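Local coordinates for putative nuclease YbcO (PDB 3G27), which binds a zinc ion and is probably a prophage-encoded nuclease, though its activity remains a prediction, at residues A82-Q85 with V86-K90. Sequence-based numbering, arbitrary orientation.
Sequences ARTQ and VIWLK
Val-86 opens the last turn of the long C-terminal helix 70-90, and its N donates to Ala-82 O at 2.9 Å, the first of four successive i to i+4 alpha-helical bonds between 82-85 and 86-89. Its CG2, set beside the backbone N, rests on that same carbonyl oxygen; outward, the side chain packs on Ile-49 of the second subunit. Ile-87 N follows, bonded to Arg-83 O at 2.8 Å. CG1 of Ile-87 also lies beside its backbone N (chi1 -73°), which brings it to 3.4 Å from Arg-83 O, while the side chain reaches Ile-52 of strand 50-53. The guanidinium of Arg-83 heads elsewhere, NH1 bonding Gln-14 O on the zinc-binding side of the chain. Trp-88 makes the main side-chain contact. Its N meets Thr-84 O nearly straight, at 160°, and that oxygen also sits 3.2 Å above the plane of the indole ring, offset toward its rim. The Thr-84 methyl CG2, turned away from the backbone N, lies over the same face, 3.4 Å from Trp-88 CE2 and near NE1, a buried nitrogen for which the model offers no hydrogen-bond partner. Trp-88 and Thr-84 point the same way, toward strand 50-53, where Thr-84 OG1 bonds Ile-52 N and Thr-51 OG1 besides Gly-80 O. Leu-89 N makes the fourth such bond, to Gln-85 O; the Gln-85 amide pairs with Gln-85 of the second subunit across the dimer interface. Leu-89 CD2 comes within 3.3 Å of Gln-85 O.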
ATOM      1  N   ALA A  82      -4.571   0.201  -1.109  1.00 28.88           N
ATOM      2  CA  ALA A  82      -4.553  -0.053  -2.554  1.00 28.89           C
ATOM      3  C   ALA A  82      -5.967  -0.298  -3.098  1.00 28.91           C
ATOM      4  O   ALA A  82      -6.354   0.229  -4.128  1.00 29.08           O
ATOM      5  CB  ALA A  82      -3.634  -1.225  -2.868  1.00 28.13           C
ATOM      6  N   ARG A  83      -6.747  -1.091  -2.384  1.00 29.82           N
ATOM      7  CA  ARG A  83      -8.168  -1.292  -2.715  1.00 29.89           C
ATOM      8  C   ARG A  83      -8.996   0.001  -2.693  1.00 29.29           C
ATOM      9  O   ARG A  83      -9.764   0.259  -3.616  1.00 29.55           O
ATOM     10  CB  ARG A  83      -8.768  -2.286  -1.755  1.00 30.66           C
ATOM     11  CG  ARG A  83      -8.144  -3.660  -1.832  1.00 34.46           C
ATOM     12  CD  ARG A  83      -8.914  -4.641  -0.954  1.00 40.35           C
ATOM     13  NE  ARG A  83      -8.154  -5.872  -0.792  1.00 43.82           N
ATOM     14  CZ  ARG A  83      -7.869  -6.465   0.366  1.00 47.66           C
ATOM     15  NH1 ARG A  83      -8.284  -5.975   1.535  1.00 47.87           N
ATOM     16  NH2 ARG A  83      -7.148  -7.585   0.350  1.00 50.58           N
ATOM     17  N   THR A  84      -8.816   0.805  -1.653  1.00 28.63           N
ATOM     18  CA  THR A  84      -9.423   2.137  -1.542  1.00 28.08           C
ATOM     19  C   THR A  84      -9.089   3.078  -2.684  1.00 28.84           C
ATOM     20  O   THR A  84      -9.973   3.717  -3.238  1.00 28.84           O
ATOM     21  CB  THR A  84      -8.978   2.800  -0.249  1.00 27.85           C
ATOM     22  OG1 THR A  84      -9.298   1.921   0.845  1.00 26.57           O
ATOM     23  CG2 THR A  84      -9.643   4.156  -0.059  1.00 25.37           C
ATOM     24  N   GLN A  85      -7.814   3.183  -3.028  1.00 29.60           N
ATOM     25  CA  GLN A  85      -7.388   4.006  -4.160  1.00 30.11           C
ATOM     26  C   GLN A  85      -7.982   3.460  -5.435  1.00 30.33           C
ATOM     27  O   GLN A  85      -8.381   4.217  -6.311  1.00 29.98           O
ATOM     28  CB  GLN A  85      -5.860   4.065  -4.254  1.00 30.29           C
ATOM     29  CG  GLN A  85      -5.188   4.795  -3.051  1.00 30.85           C
ATOM     30  CD  GLN A  85      -3.665   4.732  -3.071  1.00 31.02           C
ATOM     31  OE1 GLN A  85      -3.057   4.241  -4.023  1.00 34.12           O
ATOM     32  NE2 GLN A  85      -3.044   5.271  -2.042  1.00 31.03           N
ATOM     33  N   VAL A  86      -8.076   2.141  -5.536  1.00 31.09           N
ATOM     34  CA  VAL A  86      -8.686   1.546  -6.709  1.00 31.85           C
ATOM     35  C   VAL A  86     -10.180   1.898  -6.782  1.00 32.85           C
ATOM     36  O   VAL A  86     -10.701   2.157  -7.861  1.00 32.70           O
ATOM     37  CB  VAL A  86      -8.513   0.024  -6.756  1.00 32.07           C
ATOM     38  CG1 VAL A  86      -9.541  -0.582  -7.733  1.00 31.82           C
ATOM     39  CG2 VAL A  86      -7.087  -0.350  -7.148  1.00 30.54           C
ATOM     40  N   ILE A  87     -10.853   1.910  -5.639  1.00 33.43           N
ATOM     41  CA  ILE A  87     -12.236   2.398  -5.568  1.00 34.47           C
ATOM     42  C   ILE A  87     -12.340   3.867  -6.021  1.00 36.07           C
ATOM     43  O   ILE A  87     -13.227   4.208  -6.814  1.00 35.34           O
ATOM     44  CB  ILE A  87     -12.799   2.284  -4.148  1.00 33.99           C
ATOM     45  CG1 ILE A  87     -13.083   0.830  -3.795  1.00 32.93           C
ATOM     46  CG2 ILE A  87     -14.044   3.119  -4.002  1.00 34.95           C
ATOM     47  CD1 ILE A  87     -13.369   0.633  -2.306  1.00 32.76           C
ATOM     48  N   TRP A  88     -11.440   4.721  -5.516  1.00 37.80           N
ATOM     49  CA  TRP A  88     -11.415   6.149  -5.875  1.00 39.58           C
ATOM     50  C   TRP A  88     -11.237   6.345  -7.362  1.00 41.36           C
ATOM     51  O   TRP A  88     -11.806   7.264  -7.950  1.00 41.02           O
ATOM     52  CB  TRP A  88     -10.264   6.892  -5.186  1.00 39.56           C
ATOM     53  CG  TRP A  88     -10.300   6.960  -3.701  1.00 41.16           C
ATOM     54  CD1 TRP A  88      -9.251   7.257  -2.878  1.00 42.36           C
ATOM     55  CD2 TRP A  88     -11.425   6.724  -2.841  1.00 43.10           C
ATOM     56  NE1 TRP A  88      -9.647   7.228  -1.566  1.00 42.91           N
ATOM     57  CE2 TRP A  88     -10.974   6.901  -1.513  1.00 43.49           C
ATOM     58  CE3 TRP A  88     -12.769   6.380  -3.059  1.00 43.64           C
ATOM     59  CZ2 TRP A  88     -11.820   6.743  -0.409  1.00 43.76           C
ATOM     60  CZ3 TRP A  88     -13.605   6.215  -1.952  1.00 43.70           C
ATOM     61  CH2 TRP A  88     -13.126   6.403  -0.649  1.00 43.77           C
ATOM     62  N   LEU A  89     -10.397   5.503  -7.954  1.00 43.93           N
ATOM     63  CA  LEU A  89     -10.146   5.543  -9.395  1.00 46.07           C
ATOM     64  C   LEU A  89     -11.447   5.275 -10.145  1.00 47.86           C
ATOM     65  O   LEU A  89     -11.916   6.140 -10.876  1.00 47.83           O
ATOM     66  CB  LEU A  89      -9.063   4.526  -9.802  1.00 46.07           C
ATOM     67  CG  LEU A  89      -7.571   4.916  -9.847  1.00 46.73           C
ATOM     68  CD1 LEU A  89      -7.246   6.296  -9.282  1.00 47.17           C
ATOM     69  CD2 LEU A  89      -6.728   3.856  -9.131  1.00 46.83           C
ATOM     70  N   LYS A  90     -12.028   4.094  -9.928  1.00 50.36           N
ATOM     71  CA  LYS A  90     -13.292   3.690 -10.562  1.00 52.60           C
ATOM     72  C   LYS A  90     -14.418   4.727 -10.379  1.00 54.54           C
ATOM     73  O   LYS A  90     -15.082   5.097 -11.348  1.00 54.61           O
ATOM     74  CB  LYS A  90     -13.769   2.319 -10.038  1.00 52.68           C
ATOM     75  CG  LYS A  90     -12.809   1.123 -10.251  1.00 53.27           C
ATOM     76  CD  LYS A  90     -12.437   0.848 -11.717  1.00 54.72           C
ATOM     77  CE  LYS A  90     -13.622   0.279 -12.552  1.00 55.89           C
ATOM     78  NZ  LYS A  90     -13.283   0.107 -14.011  1.00 55.35           N
TER